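PDB 6A41: dehalogenase, which probably expels halide from vicinal haloalcohols to form epoxides, using a Rossmann-like fold shared with the short-chain dehydrogenases/reductases. Local coordinates for residues A[75-80]-A[121-126]; A[64-69]-A[113-118]; A[177-182]-A[237-242]; A[134-139]-A[151-156]. All blocks are in the same frame, centred on the assembly; numbering follows the deposited sequence.

All four contacts belong to one Rossmann-like fold built on a parallel sheet. Interactions 1 and 2 both use helix 98-126 and touch through Leu-80, their centres about 11 Å apart; along the chain their segments alternate. Both close before interaction 4 opens, and interaction 4 closes before interaction 3. Interactions 3 and 4, also about 11 Å apart between centres, are joined through the neighbouring strands 129-136 and 172-179. About 27 Å separates the centres of interactions 1 and 3, on opposite sides of the chain's centre. Interactions 1 and 2 thus pack the scaffold, interaction 3 completes the sheet's edge within the chain, and interaction 4 holds two of the three likely catalytic residues.

Interaction 1. Residues A[75-80]-A[121-126]; sequences GHIDAL and PSMRKR
Ile-77 and Met-123 come opposite each other with their CA atoms 7.3 Å apart, where the loop leading into strand 79-83 passes the C-terminal part of helix 98-126. Gly-75 takes a positive phi as the chain leaves helix 63-74. No backbone hydrogen bond crosses directly, but a water does the joining: it accepts from Ile-77 N at 2.9 Å and donates to Ser-122 OG.

The polar end of the contact belongs to Arg-126. A bend at chi3 (34°) places NE, and the guanidinium lies with one face toward the His-76 ring, the two planes 25° apart and CD2 of His-76 3.4 Å from NH2 of Arg-126, toward the rim. At the guanidinium edge, OD1 of Asp-78 makes a salt bridge to NH2 of Arg-126 at 2.6 Å, its carboxylate turned 63° from the guanidinium plane. The other oxygen, OD2, accepts a weak bond from His-76 NE2 and a regular hydrogen bond from the backbone N of Val-7. Deeper in, the extended selenomethionine Met-123 brings CE to 3.5 Å from Ile-77 O and 4.1 Å from Ile-77 CG2.

Asp-78 and Ala-79 bond to strand 7-10, and Leu-80 to strand 129-136. Ile-77 also packs on helix 63-74, while Met-123 reaches Ile-131 and Ile-172. The contact sets the lead-in to strand 79-83 against the end of helix 98-126, the helix of the right-handed beta-alpha-beta crossover to strand 129-136.

Interaction 2. Residues A[64-69]-A[113-118]; sequences AAMVEL and FRLTQL
Leu-118 turns its two methyls onto Ala-64: CD1 sits 3.7 Å from the backbone N of Ala-64, while CD2 lies 4.2 Å from its CB. CG stands anti to the carbonyl carbon (chi1 -69°), which sets the branch point from which both methyls reach the first residue of 64-69. One turn further along, Val-67 fills the gap between the helices with both its branches. Its CG2 rests 4.0 Å from Leu-118 CB and also meets CD2 of Leu-115, and its CG1 lies 3.8 Å from the carbonyl O of Leu-118. An alanine in place of Val-67 would probably open a gap beside Leu-118 and leave CD2 of Leu-115 with less to pack against. That same CD2 is met by CE of the selenomethionine Met-66 at 3.6 Å, the two side chains crossing at about a right angle.

This is apolar helix-to-helix packing of 63-74 and 98-126, the helices before and after strand 79-83 in the Rossmann-like fold. The segment axes come to 10.2 Å and cross at -40°. Pro-63 extends the packing to Leu-115 and Leu-118. Phe-113 and Gln-117 meet a second subunit, while Thr-116 turns to strands 79-83 and 129-136.

Interaction 3. Residues A[177-182]-A[237-242]; sequences VGSNYV and LPHAGG
Gly-178 is bonded through both its backbone N and its O. Its N donates to Leu-237 O at 2.8 Å, its O accepts from His-239 N at 2.8 Å, and the ladder goes on with Asn-180 N to His-239 O at 3.1 Å. All three hydrogen bonds are fairly straight. CA-H...O contacts fill in between, such as Ala-240 CA to Asn-180 O at 3.3 Å.

This is the parallel pairing of strand 172-179 with strand 236-239, the last strand of the Rossmann-like sheet within this chain. On one face, the side chains of Val-177 and His-239 lie alongside each other, CG1 of Val-177 3.6 Å from CB of His-239. CG of His-239 stands anti to the backbone N (chi1 -173°), and the imidazole it carries meets Val-182 at its edge, in plane, with CG2 of Val-182 3.6 Å from ND1 of His-239. ND1 is buried here and has no polar partner in the model.

Helix 214-225 covers this face: Leu-217 and Leu-224 pack on Val-177, and Thr-220 on His-239. Strand 129-136 holds the far side of strand 172-179 through backbone bonds to Val-177 and Ser-179. Beyond His-239 and Val-182 come Ile-232 and Phe-231 of a third subunit.

Interaction 4. Residues A[134-139]-A[151-156]; sequences VSSAAP and SARAAG
Arg-153 reaches from helix 147-158 across the end of strand 129-136, and its side chain carries most of this contact. Its CB packs against the ring of Pro-139, 3.8 Å from CG of that proline, and lies near Ser-136 CB. CG of Arg-153 is 3.5 Å from Ser-136 CB. A bend at chi2 (-63°) then places CD over the same serine, with CD of Arg-153 also 3.5 Å from Ser-136 CB and 3.8 Å from Ser-135 OG. NE passes Ser-136 CB too, but its hydrogen bond goes to Tyr-149 OH, one turn back in the helix. Farther out, one face of the guanidinium covers Ser-136 N and Ser-135 CA. NH1 donates in plane to a water at 2.9 Å, and that water donates to Ser-135 OG at 2.8 Å; the same OG is bonded to Asn-157. NH2 ends on the carbonyl O of Asp-84, with a weak bond to Tyr-187. An alanine in place of Arg-153 would probably leave Tyr-149 OH and the carbonyl O of Asp-84 without their guanidinium partner, and the water held by Ser-135 alone of the two.

Ser-136 OG accepts from Ala-138 N at 2.9 Å, an ST turn that fixes the serine as the strand ends. Next to Arg-153, Ala-154 packs on Pro-139. The strand and helix segments meet at 137°, closing to 7.9 Å between axes. Ser-136, Tyr-149 and Arg-153 have the spacing and placing of the Ser-Tyr-Arg catalytic triad of halohydrin dehalogenases, where arginine stands for the lysine of short-chain dehydrogenases, and this is probably the active site.

Interaction 1. Residues A[75-80]-A[121-126]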
# COMPACT_ATOMS: atom_id res chain seq x y z
N GLY A 75 -36.15 2.04 14.58
CA GLY A 75 -36.45 0.84 13.77
C GLY A 75 -35.25 0.43 12.99
O GLY A 75 -35.26 -0.64 12.42
N HIS A 76 -34.24 1.31 12.79
CA HIS A 76 -33.10 0.92 11.97
C HIS A 76 -31.93 1.76 12.31
O HIS A 76 -32.08 2.74 12.92
CB HIS A 76 -33.43 1.09 10.46
CG HIS A 76 -33.59 2.49 10.00
ND1 HIS A 76 -34.72 3.22 10.25
CD2 HIS A 76 -32.70 3.36 9.44
CE1 HIS A 76 -34.59 4.45 9.78
NE2 HIS A 76 -33.36 4.57 9.30
N ILE A 77 -30.78 1.32 11.81
CA ILE A 77 -29.50 2.07 11.86
C ILE A 77 -28.91 2.18 10.43
O ILE A 77 -28.68 1.15 9.79
CB ILE A 77 -28.47 1.40 12.82
CG1 ILE A 77 -29.01 1.43 14.27
CG2 ILE A 77 -27.11 2.07 12.74
CD1 ILE A 77 -28.31 0.38 15.15
N ASP A 78 -28.67 3.38 9.95
CA ASP A 78 -28.11 3.55 8.62
C ASP A 78 -26.59 3.41 8.64
O ASP A 78 -25.98 3.00 7.61
CB ASP A 78 -28.46 4.90 8.04
CG ASP A 78 -29.93 4.99 7.68
OD1 ASP A 78 -30.40 4.16 6.85
OD2 ASP A 78 -30.66 5.80 8.28
N ALA A 79 -25.93 3.90 9.71
CA ALA A 79 -24.50 3.81 9.82
C ALA A 79 -24.03 3.50 11.23
O ALA A 79 -24.60 4.08 12.24
CB ALA A 79 -23.87 5.16 9.44
N LEU A 80 -23.09 2.59 11.34
CA LEU A 80 -22.39 2.31 12.57
C LEU A 80 -21.03 2.97 12.54
O LEU A 80 -20.19 2.61 11.66
CB LEU A 80 -22.26 0.84 12.85
CG LEU A 80 -21.31 0.31 13.95
CD1 LEU A 80 -21.86 0.84 15.29
CD2 LEU A 80 -21.23 -1.19 13.95
N PRO A 121 -26.87 -7.61 10.70
CA PRO A 121 -28.03 -8.33 10.24
C PRO A 121 -29.25 -7.42 9.91
O PRO A 121 -29.98 -7.69 8.93
CB PRO A 121 -28.36 -9.26 11.41
CG PRO A 121 -27.10 -9.48 12.10
CD PRO A 121 -26.30 -8.24 11.91
N SER A 122 -29.43 -6.38 10.68
CA SER A 122 -30.51 -5.42 10.40
C SER A 122 -30.32 -4.66 9.10
O SER A 122 -31.30 -4.36 8.41
CB SER A 122 -30.68 -4.42 11.55
OG SER A 122 -29.55 -3.52 11.65
N MSE A 123 -29.07 -4.38 8.75
CA MSE A 123 -28.71 -3.70 7.49
C MSE A 123 -28.93 -4.59 6.33
O MSE A 123 -29.37 -4.14 5.27
CB MSE A 123 -27.25 -3.24 7.50
CG MSE A 123 -27.01 -2.32 8.68
SE MSE A 123 -25.15 -1.67 8.61
CE MSE A 123 -25.36 -0.08 9.71
N ARG A 124 -28.60 -5.89 6.49
CA ARG A 124 -28.72 -6.78 5.37
C ARG A 124 -30.18 -6.91 4.88
O ARG A 124 -30.44 -6.97 3.67
CB ARG A 124 -28.14 -8.15 5.68
CG ARG A 124 -26.61 -8.14 5.93
CD ARG A 124 -26.29 -9.64 5.92
NE ARG A 124 -24.97 -10.13 6.04
CZ ARG A 124 -24.21 -10.42 5.03
NH1 ARG A 124 -24.54 -10.15 3.79
NH2 ARG A 124 -23.03 -10.89 5.28
N LYS A 125 -31.06 -6.95 5.86
CA LYS A 125 -32.47 -7.10 5.60
C LYS A 125 -32.89 -5.88 4.83
O LYS A 125 -33.76 -6.02 4.03
CB LYS A 125 -33.22 -7.13 6.94
CG LYS A 125 -33.23 -8.42 7.77
CD LYS A 125 -33.93 -9.51 7.01
CE LYS A 125 -34.38 -10.58 7.98
NZ LYS A 125 -35.07 -11.67 7.25
N ARG A 126 -32.38 -4.67 5.19
CA ARG A 126 -32.62 -3.37 4.39
C ARG A 126 -31.89 -3.21 3.02
O ARG A 126 -32.34 -2.45 2.15
CB ARG A 126 -32.29 -2.12 5.26
CG ARG A 126 -33.10 -2.14 6.54
CD ARG A 126 -32.54 -1.38 7.74
NE ARG A 126 -31.82 -0.17 7.34
CZ ARG A 126 -32.44 0.92 6.83
NH1 ARG A 126 -33.78 0.98 6.69
NH2 ARG A 126 -31.73 1.96 6.51
O HOH W 1 -30.78 -1.36 10.59

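Interaction 2. Residues A[64-69]-A[113-118]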
# COMPACT_ATOMS: atom_id res chain seq x y z
N ALA A 64 -25.04 -6.27 23.15
CA ALA A 64 -26.31 -6.78 22.69
C ALA A 64 -27.51 -5.92 23.15
O ALA A 64 -28.37 -5.56 22.33
CB ALA A 64 -26.45 -8.23 23.12
N ALA A 65 -27.56 -5.54 24.42
CA ALA A 65 -28.67 -4.71 24.91
C ALA A 65 -28.64 -3.33 24.25
O ALA A 65 -29.70 -2.71 24.01
CB ALA A 65 -28.57 -4.55 26.45
N MSE A 66 -27.41 -2.80 24.09
CA MSE A 66 -27.25 -1.42 23.51
C MSE A 66 -27.76 -1.41 22.09
O MSE A 66 -28.51 -0.53 21.71
CB MSE A 66 -25.84 -0.93 23.63
CG MSE A 66 -25.66 0.52 23.16
SE MSE A 66 -25.45 0.55 21.16
CE MSE A 66 -23.62 -0.30 21.26
N VAL A 67 -27.43 -2.44 21.33
CA VAL A 67 -27.92 -2.55 19.91
C VAL A 67 -29.40 -2.73 19.80
O VAL A 67 -30.04 -2.10 18.97
CB VAL A 67 -27.14 -3.63 19.11
CG1 VAL A 67 -27.73 -3.87 17.73
CG2 VAL A 67 -25.75 -3.13 18.97
N GLU A 68 -29.95 -3.58 20.65
CA GLU A 68 -31.38 -3.80 20.63
C GLU A 68 -32.14 -2.49 20.94
O GLU A 68 -33.14 -2.19 20.26
CB GLU A 68 -31.74 -4.87 21.65
CG GLU A 68 -33.25 -5.10 21.78
CD GLU A 68 -33.63 -6.14 22.84
OE1 GLU A 68 -32.82 -7.05 23.16
OE2 GLU A 68 -34.74 -6.04 23.35
N LEU A 69 -31.65 -1.75 21.93
CA LEU A 69 -32.19 -0.46 22.24
C LEU A 69 -32.04 0.57 21.11
O LEU A 69 -32.99 1.34 20.84
CB LEU A 69 -31.52 0.05 23.50
CG LEU A 69 -32.16 1.24 24.17
CD1 LEU A 69 -33.62 0.99 24.59
CD2 LEU A 69 -31.28 1.64 25.37
N PHE A 113 -15.54 -5.85 16.11
CA PHE A 113 -16.05 -6.97 15.32
C PHE A 113 -17.39 -7.45 15.92
O PHE A 113 -18.34 -7.69 15.19
CB PHE A 113 -15.06 -8.14 15.32
CG PHE A 113 -15.50 -9.31 14.51
CD1 PHE A 113 -15.55 -9.24 13.17
CD2 PHE A 113 -15.93 -10.45 15.12
CE1 PHE A 113 -15.99 -10.33 12.40
CE2 PHE A 113 -16.41 -11.53 14.39
CZ PHE A 113 -16.33 -11.51 13.03
N ARG A 114 -17.43 -7.57 17.23
CA ARG A 114 -18.66 -7.94 17.90
C ARG A 114 -19.82 -7.01 17.60
O ARG A 114 -20.94 -7.49 17.31
CB ARG A 114 -18.38 -8.10 19.42
CG ARG A 114 -19.58 -8.37 20.36
CD ARG A 114 -20.29 -9.63 20.03
NE ARG A 114 -21.37 -9.92 21.03
CZ ARG A 114 -22.46 -10.67 20.80
NH1 ARG A 114 -22.62 -11.23 19.63
NH2 ARG A 114 -23.42 -10.79 21.72
N LEU A 115 -19.57 -5.70 17.69
CA LEU A 115 -20.58 -4.74 17.40
C LEU A 115 -21.05 -4.85 15.96
O LEU A 115 -22.27 -4.74 15.72
CB LEU A 115 -20.18 -3.31 17.61
CG LEU A 115 -20.28 -2.88 19.05
CD1 LEU A 115 -19.73 -1.47 19.13
CD2 LEU A 115 -21.66 -2.88 19.69
N THR A 116 -20.14 -5.10 15.03
CA THR A 116 -20.52 -5.31 13.64
C THR A 116 -21.41 -6.54 13.45
O THR A 116 -22.42 -6.47 12.72
CB THR A 116 -19.31 -5.35 12.73
OG1 THR A 116 -18.50 -4.20 12.96
CG2 THR A 116 -19.67 -5.37 11.31
N GLN A 117 -21.13 -7.63 14.17
CA GLN A 117 -21.93 -8.84 14.12
C GLN A 117 -23.39 -8.60 14.60
O GLN A 117 -24.31 -9.12 14.06
CB GLN A 117 -21.42 -9.87 15.11
CG GLN A 117 -20.20 -10.58 14.68
CD GLN A 117 -19.88 -11.70 15.71
OE1 GLN A 117 -19.57 -11.34 16.86
NE2 GLN A 117 -20.07 -12.99 15.34
N LEU A 118 -23.51 -7.79 15.63
CA LEU A 118 -24.79 -7.33 16.18
C LEU A 118 -25.57 -6.39 15.27
O LEU A 118 -26.77 -6.53 15.14
CB LEU A 118 -24.55 -6.73 17.57
CG LEU A 118 -24.17 -7.71 18.63
CD1 LEU A 118 -23.60 -6.94 19.82
CD2 LEU A 118 -25.37 -8.57 19.09

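Interaction 3. Residues A[177-182]-A[237-242]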
# COMPACT_ATOMS: atom_id res chain seq x y z
N VAL A 177 -11.30 4.97 9.00
CA VAL A 177 -10.55 6.23 8.88
C VAL A 177 -9.32 6.02 9.79
O VAL A 177 -9.44 5.71 10.93
CB VAL A 177 -11.35 7.43 9.40
CG1 VAL A 177 -10.45 8.71 9.34
CG2 VAL A 177 -12.56 7.69 8.49
N GLY A 178 -8.13 6.15 9.22
CA GLY A 178 -6.88 5.96 9.88
C GLY A 178 -6.40 7.30 10.39
O GLY A 178 -5.69 8.02 9.71
N SER A 179 -6.90 7.67 11.53
CA SER A 179 -6.49 8.98 12.11
C SER A 179 -5.11 9.00 12.69
O SER A 179 -4.59 8.01 13.18
CB SER A 179 -7.46 9.40 13.23
OG SER A 179 -7.36 10.79 13.55
N ASN A 180 -4.48 10.17 12.65
CA ASN A 180 -3.36 10.45 13.58
C ASN A 180 -3.20 12.00 13.65
O ASN A 180 -3.57 12.73 12.77
CB ASN A 180 -1.99 9.81 13.09
CG ASN A 180 -0.96 9.47 14.27
OD1 ASN A 180 0.16 8.95 14.00
ND2 ASN A 180 -1.28 9.81 15.46
N TYR A 181 -2.63 12.47 14.76
CA TYR A 181 -2.40 13.87 15.02
C TYR A 181 -3.66 14.71 14.99
O TYR A 181 -3.55 15.86 14.54
CB TYR A 181 -1.31 14.42 14.04
CG TYR A 181 -0.02 13.70 14.26
CD1 TYR A 181 0.69 13.97 15.38
CD2 TYR A 181 0.49 12.79 13.36
CE1 TYR A 181 1.85 13.34 15.67
CE2 TYR A 181 1.65 12.11 13.62
CZ TYR A 181 2.38 12.40 14.78
OH TYR A 181 3.56 11.72 15.14
N VAL A 182 -4.81 14.16 15.40
CA VAL A 182 -6.07 14.88 15.47
C VAL A 182 -6.35 15.16 16.94
O VAL A 182 -6.31 14.21 17.76
CB VAL A 182 -7.25 14.13 14.90
CG1 VAL A 182 -8.54 14.94 15.11
CG2 VAL A 182 -7.03 13.80 13.45
N LEU A 237 -8.85 5.09 5.03
CA LEU A 237 -8.62 6.46 4.60
C LEU A 237 -7.73 7.17 5.64
O LEU A 237 -8.17 7.52 6.76
CB LEU A 237 -9.93 7.16 4.41
CG LEU A 237 -10.06 8.63 4.16
CD1 LEU A 237 -9.02 9.02 3.23
CD2 LEU A 237 -11.47 8.93 3.61
N PRO A 238 -6.46 7.41 5.29
CA PRO A 238 -5.57 8.16 6.18
C PRO A 238 -5.97 9.60 6.41
O PRO A 238 -6.37 10.34 5.47
CB PRO A 238 -4.20 8.06 5.51
CG PRO A 238 -4.47 7.05 4.45
CD PRO A 238 -5.84 7.20 4.00
N HIS A 239 -5.99 9.97 7.68
CA HIS A 239 -6.44 11.28 8.11
C HIS A 239 -5.46 11.76 9.17
O HIS A 239 -5.72 11.79 10.29
CB HIS A 239 -7.86 11.17 8.66
CG HIS A 239 -8.47 12.48 8.96
ND1 HIS A 239 -8.21 13.13 10.14
CD2 HIS A 239 -9.30 13.27 8.24
CE1 HIS A 239 -8.91 14.28 10.15
NE2 HIS A 239 -9.59 14.38 9.03
N ALA A 240 -4.29 12.19 8.65
CA ALA A 240 -3.17 12.51 9.47
C ALA A 240 -2.30 13.60 8.92
O ALA A 240 -1.11 13.60 9.17
CB ALA A 240 -2.34 11.26 9.63
N GLY A 241 -2.89 14.56 8.19
CA GLY A 241 -2.16 15.69 7.73
C GLY A 241 -1.02 15.42 6.76
O GLY A 241 -0.08 16.17 6.70
N GLY A 242 -1.09 14.30 6.09
CA GLY A 242 0.00 13.84 5.21
C GLY A 242 1.09 12.92 5.85
O GLY A 242 1.95 12.43 5.15

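Interaction 4. Residues A[134-139]-A[151-156]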
# COMPACT_ATOMS: atom_id res chain seq x y z
N VAL A 134 -13.41 3.77 13.28
CA VAL A 134 -12.49 4.91 13.53
C VAL A 134 -11.21 4.32 14.08
O VAL A 134 -11.22 3.71 15.15
CB VAL A 134 -12.98 5.89 14.53
CG1 VAL A 134 -12.13 7.14 14.51
CG2 VAL A 134 -14.42 6.25 14.16
N SER A 135 -10.13 4.46 13.30
CA SER A 135 -8.90 3.70 13.57
C SER A 135 -7.66 4.64 13.50
O SER A 135 -7.82 5.85 13.70
CB SER A 135 -8.73 2.52 12.56
OG SER A 135 -7.72 1.61 12.99
N SER A 136 -6.49 4.09 13.25
CA SER A 136 -5.26 4.81 13.30
C SER A 136 -4.47 4.71 12.04
O SER A 136 -4.55 3.64 11.39
CB SER A 136 -4.44 4.35 14.48
OG SER A 136 -3.16 4.93 14.48
N ALA A 137 -3.81 5.79 11.62
CA ALA A 137 -2.83 5.72 10.54
C ALA A 137 -1.49 5.03 10.98
O ALA A 137 -0.61 4.84 10.14
CB ALA A 137 -2.52 7.11 9.89
N ALA A 138 -1.30 4.81 12.28
CA ALA A 138 -0.02 4.39 12.72
C ALA A 138 0.53 3.13 11.98
O ALA A 138 1.69 3.14 11.61
CB ALA A 138 0.01 4.10 14.17
N PRO A 139 -0.33 2.10 11.72
CA PRO A 139 0.19 0.93 11.00
C PRO A 139 0.73 1.22 9.63
O PRO A 139 1.54 0.42 9.12
CB PRO A 139 -1.04 0.04 10.89
CG PRO A 139 -1.89 0.46 11.99
CD PRO A 139 -1.71 1.92 12.08
N SER A 151 0.04 -2.80 16.23
CA SER A 151 -0.41 -4.10 15.80
C SER A 151 -1.92 -4.25 16.03
O SER A 151 -2.64 -4.74 15.16
CB SER A 151 0.38 -5.23 16.56
OG SER A 151 -0.25 -6.54 16.27
N ALA A 152 -2.41 -3.81 17.18
CA ALA A 152 -3.84 -3.92 17.43
C ALA A 152 -4.64 -3.01 16.50
O ALA A 152 -5.68 -3.39 16.06
CB ALA A 152 -4.15 -3.56 18.88
N ARG A 153 -4.14 -1.81 16.17
CA ARG A 153 -4.79 -0.94 15.15
C ARG A 153 -4.73 -1.62 13.81
O ARG A 153 -5.64 -1.54 13.03
CB ARG A 153 -4.06 0.37 15.06
CG ARG A 153 -4.38 1.28 16.22
CD ARG A 153 -5.83 1.66 16.27
NE ARG A 153 -6.20 2.72 17.19
CZ ARG A 153 -7.48 3.02 17.47
NH1 ARG A 153 -8.51 2.31 17.01
NH2 ARG A 153 -7.72 3.99 18.29
N ALA A 154 -3.60 -2.26 13.51
CA ALA A 154 -3.53 -3.03 12.24
C ALA A 154 -4.63 -4.13 12.19
O ALA A 154 -5.11 -4.41 11.13
CB ALA A 154 -2.17 -3.68 12.07
N ALA A 155 -4.89 -4.79 13.32
CA ALA A 155 -5.93 -5.86 13.37
C ALA A 155 -7.27 -5.26 13.04
O ALA A 155 -8.04 -5.84 12.27
CB ALA A 155 -5.96 -6.54 14.73
N GLY A 156 -7.50 -4.09 13.58
CA GLY A 156 -8.73 -3.35 13.30
C GLY A 156 -8.86 -3.06 11.83
O GLY A 156 -9.91 -3.34 11.18
O HOH W 2 -8.53 0.10 15.15